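Local structure of probable enoyl-CoA hydratase/isomerase (Pseudomonas aeruginosa PAO1, 5YLO) at the interface of chains A and B. The protein acts as a Delta3,Delta2-enoyl-CoA isomerase of the crotonase fold, shifting the double bond of unsaturated fatty acyl-CoA esters during fatty acid beta-oxidation. Residues are numbered along the deposited sequence; one frame, centred on the assembly and turned at random. Chains: chain A/B, Probable enoyl-CoA hydratase/isomerase.

Contact 1 and contact 2 lie about 15 Å apart, measured between the centres of their C-alpha atoms, along one interface between two copies of the enzyme. Helix 207-220 of chain B serves both, giving B:Phe210, B:Lys214 and B:Leu217 to contact 1 and B:Leu216 to contact 2. Chain A answers with consecutive helices, 158-166 in contact 1 and 146-156 in contact 2, with A:His90 of helix 85-97 also in contact 2. Contact 1 is apolar packing, whereas contact 2 adds polar bonds. The interface is not an exact two-fold, and the deposited assembly holds three copies, which fits the trimer typical of the crotonase family.

Contact 1: the interface of chains A and B. Residues chain A 162-163, 166-167; chain B 124, 202, 210, 214, 217.
A:Phe166 and B:Phe210 slide past each other in opposite directions, their ring planes inclined by about 36° and each ring offset toward the rim of the other's face, with CD1 of A:Phe166 3.5 Å from CD1 of B:Phe210. Two flat aromatic groups suit this seam, since each presents a broad apolar surface. The far end of the B:Phe210 ring reaches the backbone of A:Phe166, whose carbonyl O is 3.5 Å from its CZ.

B:Phe124 enters differently, edge first. The rim of its ring points at helix 158-166 of chain A, where the A:Lys162 carbonyl O, A:Arg163 N and A:Phe166 CD2 lie at the edge, in the plane of the ring. Beside that rim sit the aliphatic parts of two long basic residues: CG of A:Arg163 is 3.4 Å from B:Phe124 CE1, and CB of A:Lys162 is 3.6 Å from CZ. The guanidinium of A:Arg163, turned 68° from the phenyl plane, stays beside the ring, with B:Phe124 CD1 over one face.

B:Leu202, from helix 191-204, sets its CD2 methyl against CB of A:Phe166, 3.7 Å away, and also approaches A:Leu167.

A:Lys162 suits a border position because its methylenes pack while its charged end extends beyond. It keeps CG anti to its carbonyl carbon (chi1 -65°) and is extended from there, which carries its chain past B:Leu217; the CD1 methyl of this leucine is 3.7 Å from A:Lys162 CG and also near CE. Further out, like charges would be expected to repel mildly, as NZ of A:Lys162 stands 5.3 Å from NZ of B:Lys214.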
ATOM      1  N   LYS A 162       6.690 -11.353  -0.315  1.00 50.48           N
ATOM      2  CA  LYS A 162       7.759 -12.245   0.116  1.00 45.74           C
ATOM      3  C   LYS A 162       7.337 -13.707   0.065  1.00 49.16           C
ATOM      4  O   LYS A 162       8.188 -14.585  -0.111  1.00 42.45           O
ATOM      5  CB  LYS A 162       8.224 -11.869   1.523  1.00 41.04           C
ATOM      6  CG  LYS A 162       8.868 -10.494   1.607  1.00 37.45           C
ATOM      7  CD  LYS A 162       9.202 -10.119   3.039  1.00 39.43           C
ATOM      8  CE  LYS A 162       9.746  -8.705   3.120  1.00 53.91           C
ATOM      9  NZ  LYS A 162       9.952  -8.287   4.531  1.00 66.27           N
ATOM     10  N   ARG A 163       6.040 -13.992   0.215  1.00 49.68           N
ATOM     11  CA  ARG A 163       5.566 -15.357   0.013  1.00 50.85           C
ATOM     12  C   ARG A 163       5.775 -15.797  -1.429  1.00 48.84           C
ATOM     13  O   ARG A 163       6.228 -16.917  -1.687  1.00 51.97           O
ATOM     14  CB  ARG A 163       4.090 -15.476   0.397  1.00 52.85           C
ATOM     15  CG  ARG A 163       3.823 -15.480   1.891  1.00 65.45           C
ATOM     16  CD  ARG A 163       2.367 -15.792   2.206  1.00 66.15           C
ATOM     17  NE  ARG A 163       2.098 -15.684   3.637  1.00 72.23           N
ATOM     18  CZ  ARG A 163       2.219 -16.689   4.500  1.00 77.09           C
ATOM     19  NH1 ARG A 163       2.602 -17.887   4.078  1.00 64.01           N
ATOM     20  NH2 ARG A 163       1.955 -16.497   5.785  1.00 82.38           N
ATOM     21  N   PHE A 166       9.850 -15.918  -2.043  1.00 48.24           N
ATOM     22  CA  PHE A 166      10.655 -16.873  -1.290  1.00 48.46           C
ATOM     23  C   PHE A 166      10.152 -18.305  -1.409  1.00 51.35           C
ATOM     24  O   PHE A 166      10.961 -19.239  -1.367  1.00 59.10           O
ATOM     25  CB  PHE A 166      10.716 -16.474   0.188  1.00 48.40           C
ATOM     26  CG  PHE A 166      11.414 -15.163   0.437  1.00 48.24           C
ATOM     27  CD1 PHE A 166      12.170 -14.559  -0.556  1.00 46.20           C
ATOM     28  CD2 PHE A 166      11.322 -14.538   1.670  1.00 56.75           C
ATOM     29  CE1 PHE A 166      12.811 -13.356  -0.327  1.00 42.82           C
ATOM     30  CE2 PHE A 166      11.963 -13.335   1.907  1.00 53.53           C
ATOM     31  CZ  PHE A 166      12.707 -12.743   0.906  1.00 44.83           C
ATOM     32  N   LEU A 167       8.847 -18.507  -1.557  1.00 51.60           N
ATOM     33  CA  LEU A 167       8.320 -19.842  -1.788  1.00 53.74           C
ATOM     34  C   LEU A 167       8.357 -20.171  -3.274  1.00 55.66           C
ATOM     35  O   LEU A 167       8.230 -19.293  -4.131  1.00 58.71           O
ATOM     36  CB  LEU A 167       6.889 -19.959  -1.268  1.00 58.85           C
ATOM     37  CG  LEU A 167       6.685 -19.597   0.201  1.00 58.97           C
ATOM     38  CD1 LEU A 167       5.248 -19.862   0.609  1.00 62.52           C
ATOM     39  CD2 LEU A 167       7.655 -20.375   1.074  1.00 65.59           C
TER
ATOM     40  N   PHE B 124       7.259 -12.587   8.021  1.00 43.50           N
ATOM     41  CA  PHE B 124       5.995 -13.301   7.981  1.00 41.07           C
ATOM     42  C   PHE B 124       5.388 -13.352   9.374  1.00 40.47           C
ATOM     43  O   PHE B 124       6.096 -13.268  10.381  1.00 48.52           O
ATOM     44  CB  PHE B 124       6.184 -14.718   7.435  1.00 42.93           C
ATOM     45  CG  PHE B 124       6.812 -14.759   6.071  1.00 44.05           C
ATOM     46  CD1 PHE B 124       6.034 -14.618   4.934  1.00 44.34           C
ATOM     47  CD2 PHE B 124       8.178 -14.935   5.925  1.00 45.16           C
ATOM     48  CE1 PHE B 124       6.608 -14.653   3.677  1.00 46.27           C
ATOM     49  CE2 PHE B 124       8.756 -14.974   4.669  1.00 46.60           C
ATOM     50  CZ  PHE B 124       7.969 -14.833   3.544  1.00 46.89           C
ATOM     51  N   LEU B 202      11.095 -22.372   3.823  1.00 57.66           N
ATOM     52  CA  LEU B 202      11.954 -21.195   3.754  1.00 58.33           C
ATOM     53  C   LEU B 202      13.414 -21.579   3.950  1.00 62.19           C
ATOM     54  O   LEU B 202      14.297 -21.094   3.233  1.00 70.23           O
ATOM     55  CB  LEU B 202      11.532 -20.167   4.804  1.00 58.83           C
ATOM     56  CG  LEU B 202      10.324 -19.278   4.506  1.00 55.98           C
ATOM     57  CD1 LEU B 202       9.999 -18.429   5.722  1.00 51.48           C
ATOM     58  CD2 LEU B 202      10.598 -18.398   3.300  1.00 51.64           C
ATOM     59  N   PHE B 210      17.658 -14.825  -0.980  1.00 60.78           N
ATOM     60  CA  PHE B 210      16.664 -14.151  -0.152  1.00 61.31           C
ATOM     61  C   PHE B 210      17.251 -12.900   0.490  1.00 58.48           C
ATOM     62  O   PHE B 210      16.572 -11.872   0.599  1.00 54.00           O
ATOM     63  CB  PHE B 210      16.132 -15.101   0.925  1.00 53.24           C
ATOM     64  CG  PHE B 210      15.487 -16.353   0.385  1.00 59.63           C
ATOM     65  CD1 PHE B 210      15.049 -16.429  -0.929  1.00 61.24           C
ATOM     66  CD2 PHE B 210      15.310 -17.457   1.205  1.00 69.58           C
ATOM     67  CE1 PHE B 210      14.457 -17.584  -1.413  1.00 66.13           C
ATOM     68  CE2 PHE B 210      14.719 -18.613   0.727  1.00 62.74           C
ATOM     69  CZ  PHE B 210      14.291 -18.676  -0.582  1.00 63.04           C
ATOM     70  N   LYS B 214      15.693  -9.434  -0.055  1.00 48.89           N
ATOM     71  CA  LYS B 214      15.138  -8.691   1.072  1.00 42.63           C
ATOM     72  C   LYS B 214      15.715  -7.282   1.139  1.00 42.45           C
ATOM     73  O   LYS B 214      15.013  -6.332   1.507  1.00 51.24           O
ATOM     74  CB  LYS B 214      15.388  -9.449   2.377  1.00 41.46           C
ATOM     75  CG  LYS B 214      14.741  -8.811   3.594  1.00 50.72           C
ATOM     76  CD  LYS B 214      14.803  -9.723   4.808  1.00 52.83           C
ATOM     77  CE  LYS B 214      14.271  -9.020   6.047  1.00 52.30           C
ATOM     78  NZ  LYS B 214      14.183  -9.944   7.214  1.00 55.20           N
ATOM     79  N   LEU B 217      13.879  -5.297  -1.746  1.00 42.43           N
ATOM     80  CA  LEU B 217      12.530  -4.911  -1.342  1.00 37.32           C
ATOM     81  C   LEU B 217      12.564  -3.667  -0.467  1.00 30.14           C
ATOM     82  O   LEU B 217      11.806  -2.715  -0.683  1.00 36.37           O
ATOM     83  CB  LEU B 217      11.855  -6.062  -0.593  1.00 36.77           C
ATOM     84  CG  LEU B 217      11.467  -7.327  -1.357  1.00 38.89           C
ATOM     85  CD1 LEU B 217      11.271  -8.473  -0.381  1.00 33.61           C
ATOM     86  CD2 LEU B 217      10.199  -7.093  -2.157  1.00 33.01           C
TER

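Contact 2: the interface of chains A and B. Residues chain A 90, 145-147, 149; chain B 216, 228-229, 232.
The N-terminal turn of helix 146-156 in chain A receives the last modelled helix of chain B, 225-232, with helix 207-220 of chain B alongside. At the polar centre, the side-chain amide NE2 of B:Gln228 donates to the hydroxyl OG of A:Ser149 at 2.8 Å. This bond is bent, 116° at the hydrogen, and the hydroxyl is tilted from the amide plane. The same NE2 donates to the B:Leu216 carbonyl O, almost straight at 174° and with that oxygen in the amide plane, though NE2 stands well above the carbonyl plane; the amide thus ties its own two helices together while reaching across.

A serine suits the helix start because its short hydroxyl can turn back on the first turn. With OG between the backbone N and the carbonyl carbon (chi1 68°), its one hydrogen is shared between the carbonyls of A:Asp145, in whose plane OG lies, and A:Ala146, met from above the plane. The CB of B:Leu216 packs beside this serine, and its CD1 methyl meets the carboxylate of A:Asp145.

Small A:Ala146 lets chain B come close: its CB is 3.8 Å from CD2 of B:Leu229, and the poorly ordered B:Glu232 lies alongside. B:Leu229 places CB over one face of the A:His90 imidazole, toward its rim. Its carbonyl O approaches ND1 of A:His90 at 3.2 Å, oblique to the ring, at most a weak hydrogen bond if ND1 is protonated.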
ATOM      1  N   HIS A  90      16.057  -3.814 -18.733  1.00 49.85           N
ATOM      2  CA  HIS A  90      15.803  -2.682 -17.846  1.00 42.90           C
ATOM      3  C   HIS A  90      15.364  -1.444 -18.616  1.00 42.96           C
ATOM      4  O   HIS A  90      14.563  -0.652 -18.107  1.00 42.41           O
ATOM      5  CB  HIS A  90      17.044  -2.371 -17.011  1.00 48.14           C
ATOM      6  CG  HIS A  90      17.324  -3.381 -15.943  1.00 44.49           C
ATOM      7  ND1 HIS A  90      18.350  -3.238 -15.035  1.00 50.16           N
ATOM      8  CD2 HIS A  90      16.709  -4.548 -15.636  1.00 45.04           C
ATOM      9  CE1 HIS A  90      18.358  -4.274 -14.216  1.00 60.31           C
ATOM     10  NE2 HIS A  90      17.372  -5.084 -14.558  1.00 58.56           N
ATOM     11  N   ASP A 145      15.167 -10.440  -9.703  1.00 70.94           N
ATOM     12  CA  ASP A 145      14.241  -9.904  -8.716  1.00 70.66           C
ATOM     13  C   ASP A 145      14.277  -8.383  -8.627  1.00 63.13           C
ATOM     14  O   ASP A 145      13.725  -7.818  -7.679  1.00 51.40           O
ATOM     15  CB  ASP A 145      14.531 -10.516  -7.341  1.00 70.98           C
ATOM     16  CG  ASP A 145      15.966 -10.291  -6.890  1.00 77.78           C
ATOM     17  OD1 ASP A 145      16.857 -10.192  -7.759  1.00 87.32           O
ATOM     18  OD2 ASP A 145      16.206 -10.216  -5.667  1.00 73.17           O
ATOM     19  N   ALA A 146      14.908  -7.710  -9.591  1.00 77.28           N
ATOM     20  CA  ALA A 146      15.010  -6.254  -9.546  1.00 74.42           C
ATOM     21  C   ALA A 146      13.635  -5.604  -9.629  1.00 69.29           C
ATOM     22  O   ALA A 146      13.207  -4.897  -8.709  1.00 64.41           O
ATOM     23  CB  ALA A 146      15.913  -5.760 -10.678  1.00 83.62           C
ATOM     24  N   GLY A 147      12.924  -5.832 -10.736  1.00 54.23           N
ATOM     25  CA  GLY A 147      11.591  -5.274 -10.882  1.00 46.66           C
ATOM     26  C   GLY A 147      10.559  -5.926  -9.991  1.00 45.38           C
ATOM     27  O   GLY A 147       9.620  -5.262  -9.542  1.00 43.96           O
ATOM     28  N   SER A 149      11.032  -7.054  -6.899  1.00 53.46           N
ATOM     29  CA  SER A 149      11.176  -6.460  -5.574  1.00 48.48           C
ATOM     30  C   SER A 149      10.691  -5.018  -5.530  1.00 45.44           C
ATOM     31  O   SER A 149      10.498  -4.473  -4.438  1.00 49.41           O
ATOM     32  CB  SER A 149      12.635  -6.526  -5.122  1.00 42.52           C
ATOM     33  OG  SER A 149      13.443  -5.676  -5.916  1.00 51.41           O
TER
ATOM     34  N   LEU B 216      16.669  -5.607  -1.547  1.00 36.93           N
ATOM     35  CA  LEU B 216      16.100  -4.878  -2.675  1.00 37.08           C
ATOM     36  C   LEU B 216      14.674  -4.432  -2.383  1.00 35.92           C
ATOM     37  O   LEU B 216      14.284  -3.313  -2.742  1.00 34.07           O
ATOM     38  CB  LEU B 216      16.147  -5.742  -3.933  1.00 39.44           C
ATOM     39  CG  LEU B 216      17.528  -5.926  -4.566  1.00 43.44           C
ATOM     40  CD1 LEU B 216      17.493  -7.034  -5.601  1.00 46.15           C
ATOM     41  CD2 LEU B 216      18.007  -4.623  -5.192  1.00 45.10           C
ATOM     42  N   GLN B 228      15.731   1.670  -9.109  1.00 33.52           N
ATOM     43  CA  GLN B 228      15.836   0.297  -8.626  1.00 32.86           C
ATOM     44  C   GLN B 228      16.540  -0.591  -9.644  1.00 34.40           C
ATOM     45  O   GLN B 228      17.380  -1.422  -9.281  1.00 36.33           O
ATOM     46  CB  GLN B 228      14.441  -0.246  -8.305  1.00 29.71           C
ATOM     47  CG  GLN B 228      14.401  -1.709  -7.877  1.00 29.55           C
ATOM     48  CD  GLN B 228      14.562  -1.896  -6.379  1.00 36.72           C
ATOM     49  OE1 GLN B 228      15.253  -1.124  -5.716  1.00 36.03           O
ATOM     50  NE2 GLN B 228      13.917  -2.925  -5.839  1.00 30.02           N
ATOM     51  N   LEU B 229      16.226  -0.413 -10.930  1.00 34.49           N
ATOM     52  CA  LEU B 229      16.868  -1.218 -11.964  1.00 45.20           C
ATOM     53  C   LEU B 229      18.340  -0.849 -12.119  1.00 56.99           C
ATOM     54  O   LEU B 229      19.183  -1.726 -12.340  1.00 59.69           O
ATOM     55  CB  LEU B 229      16.123  -1.061 -13.290  1.00 42.76           C
ATOM     56  CG  LEU B 229      14.646  -1.469 -13.277  1.00 34.24           C
ATOM     57  CD1 LEU B 229      14.040  -1.388 -14.671  1.00 38.06           C
ATOM     58  CD2 LEU B 229      14.476  -2.863 -12.697  1.00 33.36           C
ATOM     59  N   GLU B 232      20.288  -2.540  -9.232  1.00 87.71           N
ATOM     60  CA  GLU B 232      20.460  -3.984  -9.312  1.00 92.10           C
ATOM     61  C   GLU B 232      21.459  -4.398 -10.384  1.00 93.38           C
ATOM     62  O   GLU B 232      21.879  -5.560 -10.403  1.00113.67           O
ATOM     63  CB  GLU B 232      19.108  -4.660  -9.552  1.00 93.14           C
ATOM     64  CG  GLU B 232      19.004  -6.065  -8.970  1.00104.67           C
ATOM     65  CD  GLU B 232      19.382  -7.135  -9.972  1.00109.37           C
ATOM     66  OE1 GLU B 232      19.368  -6.837 -11.183  1.00108.85           O
ATOM     67  OE2 GLU B 232      19.695  -8.269  -9.552  1.00103.34           O
TER